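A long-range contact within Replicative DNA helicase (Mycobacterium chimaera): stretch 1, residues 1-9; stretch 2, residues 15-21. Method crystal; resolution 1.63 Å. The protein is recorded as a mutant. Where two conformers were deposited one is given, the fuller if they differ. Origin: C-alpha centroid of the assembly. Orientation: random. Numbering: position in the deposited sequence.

Stretch 1 (1-9) ALALYTPLP
Stretch 2, residues 15-21: TTMGDVA

Short antiparallel pairings often owe their cohesion to the backbone, with side chains sealing one flank, and residues 1-9 and 15-21 of this helicase illustrate the principle. Stretch 1 is extended at Leu-2 and Ala-3, passes through a type I turn from Ala-3 to Thr-6 (Leu-4 phi/psi -57/-30, Tyr-5 -85/4), and is extended again over residues 7-9. Stretch 2 enters as a strand at Thr-15 (-128/159) and Thr-16 (-93/156), then coils into a 3-10 segment over residues 17-19.

Four backbone hydrogen bonds join them. Leu-8 and Thr-15 form the antiparallel hydrogen-bonded pair, their CA atoms 5.2 Å apart: Leu-8 N donates to Thr-15 O at a notably short 2.5 Å, and Thr-15 N to Leu-8 O at 2.9 Å, both nearly linear. One step on, Pro-7 and Thr-16 form the non-hydrogen-bonded pair, CA to CA 4.4 Å. Proline, lacking an amide hydrogen, fits this position without forfeiting a cross-strand bond. Here CA-H groups approach carbonyls instead, Thr-16 CA lying 3.3 Å from Thr-6 O and Pro-7 CA 3.3 Å from Thr-15 O. Met-17 N then donates to Thr-6 O (2.9 Å), and Gly-18 N to Leu-4 O (2.9 Å), so the bonding continues from the strand into the 3-10 segment. The CA atoms of Leu-4 and Gly-18 are 4.3 Å apart, a close approach at a residue without a side chain.

Local bonds brace these shapes. Ala-3 O accepts from Thr-6 N at 3.0 Å and from Thr-6 OG1 at 2.8 Å, the latter with Thr-6 chi1 m, so the threonine reinforces its own turn. In stretch 2, Asp-19 N donates to Thr-16 O at 3.0 Å, and Val-20 N to Met-17 O at 3.2 Å.

Apolar packing centres on Met-17, whose CA-to-CB bond points toward stretch 1. Its chi1 t, chi2 p and chi3 of 91° bring CE to 4.0 Å from Leu-2 CB; Leu-2 is m,t. Leu-8, also m,t, shares its face of the sheet with Thr-15, and its CB lies 4.0 Å from Thr-15 CG2 (chi1 t). Leu-8 CD1 reaches Met-17 CB at 4.3 Å and Val-20 CG2 at 3.8 Å, with Val-20 chi1 t. These leucines, methionine and valine are buried, as their hydrocarbon character favours. Pro-7 and Thr-16 (chi1 p) share the other face and remain partly exposed. Together the stretches bury 445 Å², summed over both sides.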

ATOM      1  N   ALA A   1      -4.446  -1.889   5.726  1.00 17.44           N
ATOM      2  CA  ALA A   1      -3.571  -1.105   6.599  1.00 14.15           C
ATOM      3  C   ALA A   1      -2.107  -1.416   6.337  1.00  8.20           C
ATOM      4  O   ALA A   1      -1.757  -2.573   6.124  1.00 10.15           O
ATOM      5  CB  ALA A   1      -3.896  -1.376   8.044  1.00 12.80           C
ATOM      6  N   LEU A   2      -1.272  -0.372   6.368  1.00  8.96           N
ATOM      7  CA  LEU A   2       0.170  -0.470   6.181  1.00  6.86           C
ATOM      8  C   LEU A   2       0.902  -0.132   7.475  1.00  6.73           C
ATOM      9  O   LEU A   2       0.427   0.647   8.302  1.00  8.76           O
ATOM     10  CB  LEU A   2       0.682   0.463   5.064  1.00  6.35           C
ATOM     11  CG  LEU A   2       0.063   0.250   3.667  1.00  9.19           C
ATOM     12  CD1 LEU A   2       0.798   1.057   2.579  1.00  9.69           C
ATOM     13  CD2 LEU A   2       0.048  -1.217   3.291  1.00 10.46           C
ATOM     14  N   ALA A   3       2.084  -0.719   7.629  1.00  7.02           N
ATOM     15  CA  ALA A   3       2.923  -0.418   8.787  1.00  7.24           C
ATOM     16  C   ALA A   3       3.187   1.078   8.889  1.00  9.72           C
ATOM     17  O   ALA A   3       3.342   1.767   7.877  1.00  7.28           O
ATOM     18  CB  ALA A   3       4.252  -1.171   8.673  1.00 10.45           C
ATOM     19  N   LEU A   4       3.250   1.580  10.128  1.00  8.14           N
ATOM     20  CA  LEU A   4       3.479   3.007  10.351  1.00  7.29           C
ATOM     21  C   LEU A   4       4.755   3.505   9.700  1.00  7.46           C
ATOM     22  O   LEU A   4       4.853   4.693   9.375  1.00 10.35           O
ATOM     23  CB  LEU A   4       3.555   3.309  11.841  1.00  8.19           C
ATOM     24  CG  LEU A   4       2.392   2.884  12.739  1.00  8.98           C
ATOM     25  CD1 LEU A   4       2.546   3.547  14.112  1.00 10.11           C
ATOM     26  CD2 LEU A   4       1.084   3.274  12.089  1.00 13.27           C
ATOM     27  N   TYR A   5       5.764   2.648   9.574  1.00  7.89           N
ATOM     28  CA  TYR A   5       7.051   3.081   9.050  1.00 12.50           C
ATOM     29  C   TYR A   5       7.103   3.054   7.535  1.00 10.28           C
ATOM     30  O   TYR A   5       8.170   3.328   6.969  1.00 13.22           O
ATOM     31  CB  TYR A   5       8.199   2.237   9.623  1.00 11.02           C
ATOM     32  CG  TYR A   5       8.046   0.723   9.500  1.00 14.68           C
ATOM     33  CD1 TYR A   5       7.950   0.108   8.261  1.00 21.53           C
ATOM     34  CD2 TYR A   5       8.048  -0.083  10.630  1.00 15.92           C
ATOM     35  CE1 TYR A   5       7.822  -1.261   8.147  1.00 21.10           C
ATOM     36  CE2 TYR A   5       7.925  -1.459  10.529  1.00 20.52           C
ATOM     37  CZ  TYR A   5       7.808  -2.038   9.285  1.00 23.53           C
ATOM     38  OH  TYR A   5       7.693  -3.403   9.173  1.00 25.92           O
ATOM     39  N   THR A   6       5.991   2.735   6.881  1.00  9.63           N
ATOM     40  CA  THR A   6       5.974   2.661   5.424  1.00  8.03           C
ATOM     41  C   THR A   6       6.163   4.054   4.852  1.00  7.21           C
ATOM     42  O   THR A   6       5.377   4.952   5.174  1.00  9.60           O
ATOM     43  CB  THR A   6       4.667   2.086   4.890  1.00  7.45           C
ATOM     44  OG1 THR A   6       4.378   0.822   5.506  1.00  8.80           O
ATOM     45  CG2 THR A   6       4.782   1.891   3.369  1.00  6.79           C
ATOM     46  N   PRO A   7       7.189   4.292   4.041  1.00  8.01           N
ATOM     47  CA  PRO A   7       7.317   5.600   3.390  1.00  8.39           C
ATOM     48  C   PRO A   7       6.327   5.709   2.240  1.00  7.87           C
ATOM     49  O   PRO A   7       6.150   4.772   1.460  1.00 10.46           O
ATOM     50  CB  PRO A   7       8.765   5.608   2.888  1.00  9.80           C
ATOM     51  CG  PRO A   7       9.069   4.161   2.639  1.00 14.34           C
ATOM     52  CD  PRO A   7       8.268   3.367   3.653  1.00  8.95           C
ATOM     53  N   LEU A   8       5.657   6.859   2.161  1.00  7.77           N
ATOM     54  CA  LEU A   8       4.695   7.137   1.101  1.00  9.22           C
ATOM     55  C   LEU A   8       5.137   8.362   0.320  1.00  8.62           C
ATOM     56  O   LEU A   8       5.444   9.390   0.930  1.00 10.32           O
ATOM     57  CB  LEU A   8       3.296   7.391   1.687  1.00  9.79           C
ATOM     58  CG  LEU A   8       2.774   6.326   2.648  1.00  7.09           C
ATOM     59  CD1 LEU A   8       1.418   6.760   3.215  1.00  7.91           C
ATOM     60  CD2 LEU A   8       2.643   4.999   1.916  1.00  6.19           C
ATOM     61  N   PRO A   9       5.161   8.319  -1.013  1.00 11.55           N
ATOM     62  CA  PRO A   9       5.522   9.520  -1.765  1.00 11.20           C
ATOM     63  C   PRO A   9       4.408  10.550  -1.709  1.00 13.13           C
ATOM     64  O   PRO A   9       3.221  10.219  -1.683  1.00 10.87           O
ATOM     65  CB  PRO A   9       5.717   9.001  -3.195  1.00 11.14           C
ATOM     66  CG  PRO A   9       4.787   7.851  -3.275  1.00 10.15           C
ATOM     67  CD  PRO A   9       4.801   7.198  -1.901  1.00 10.27           C
ATOM     68  N   THR A  15       6.569  10.908   3.116  1.00 13.11           N
ATOM     69  CA  THR A  15       5.992  10.878   4.454  0.67 11.75           C
ATOM     70  C   THR A  15       5.835   9.426   4.879  1.00 14.72           C
ATOM     71  O   THR A  15       5.812   8.516   4.048  1.00 21.67           O
ATOM     72  CB  THR A  15       4.626  11.591   4.514  0.67 12.97           C
ATOM     73  OG1 THR A  15       4.250  11.798   5.887  0.67 14.80           O
ATOM     74  CG2 THR A  15       3.545  10.762   3.822  0.67  8.89           C
ATOM     75  N   THR A  16       5.740   9.204   6.191  1.00  9.58           N
ATOM     76  CA  THR A  16       5.440   7.856   6.654  1.00  8.15           C
ATOM     77  C   THR A  16       3.936   7.714   6.835  1.00  7.54           C
ATOM     78  O   THR A  16       3.219   8.694   7.060  1.00 10.35           O
ATOM     79  CB  THR A  16       6.143   7.544   7.972  1.00  9.83           C
ATOM     80  OG1 THR A  16       5.735   8.513   8.952  1.00 11.13           O
ATOM     81  CG2 THR A  16       7.666   7.586   7.819  1.00  9.96           C
ATOM     82  N   MET A  17       3.468   6.470   6.775  1.00  8.62           N
ATOM     83  CA  MET A  17       2.067   6.215   7.088  1.00  8.75           C
ATOM     84  C   MET A  17       1.721   6.745   8.476  1.00  6.97           C
ATOM     85  O   MET A  17       0.621   7.268   8.693  1.00 10.46           O
ATOM     86  CB  MET A  17       1.771   4.719   6.979  1.00 11.05           C
ATOM     87  CG  MET A  17       0.398   4.298   7.453  1.00  9.21           C
ATOM     88  SD  MET A  17      -0.930   5.140   6.570  1.00 10.64           S
ATOM     89  CE  MET A  17      -1.186   3.968   5.229  1.00 11.38           C
ATOM     90  N   GLY A  18       2.661   6.659   9.421  1.00  7.48           N
ATOM     91  CA  GLY A  18       2.374   7.148  10.765  1.00 12.24           C
ATOM     92  C   GLY A  18       2.117   8.643  10.831  1.00 11.80           C
ATOM     93  O   GLY A  18       1.436   9.125  11.744  1.00 16.60           O
ATOM     94  N   ASP A  19       2.673   9.400   9.892  1.00 10.02           N
ATOM     95  CA  ASP A  19       2.575  10.852   9.877  1.00 12.12           C
ATOM     96  C   ASP A  19       1.439  11.372   8.999  1.00 10.48           C
ATOM     97  O   ASP A  19       1.318  12.583   8.827  1.00 15.78           O
ATOM     98  CB  ASP A  19       3.902  11.458   9.410  1.00 12.26           C
ATOM     99  CG  ASP A  19       4.851  11.746  10.549  1.00 21.97           C
ATOM    100  OD1 ASP A  19       4.449  11.616  11.722  1.00 21.30           O
ATOM    101  OD2 ASP A  19       6.011  12.116  10.267  1.00 27.04           O
ATOM    102  N   VAL A  20       0.609  10.501   8.441  1.00 13.44           N
ATOM    103  CA  VAL A  20      -0.461  10.944   7.548  1.00 14.43           C
ATOM    104  C   VAL A  20      -1.633  11.465   8.361  1.00 18.07           C
ATOM    105  O   VAL A  20      -2.065  10.826   9.325  1.00 18.95           O
ATOM    106  CB  VAL A  20      -0.917   9.802   6.623  1.00 15.28           C
ATOM    107  CG1 VAL A  20      -2.120  10.248   5.820  1.00 19.07           C
ATOM    108  CG2 VAL A  20       0.204   9.403   5.702  1.00 19.89           C
ATOM    109  N   ALA A  21      -2.183  12.611   7.949  1.00 13.78           N
ATOM    110  CA  ALA A  21      -3.385  13.167   8.559  1.00 16.60           C
ATOM    111  C   ALA A  21      -4.409  13.493   7.478  1.00 16.71           C
ATOM    112  O   ALA A  21      -4.076  13.617   6.292  1.00 14.08           O
ATOM    113  CB  ALA A  21      -3.075  14.422   9.390  1.00 21.43           C
TER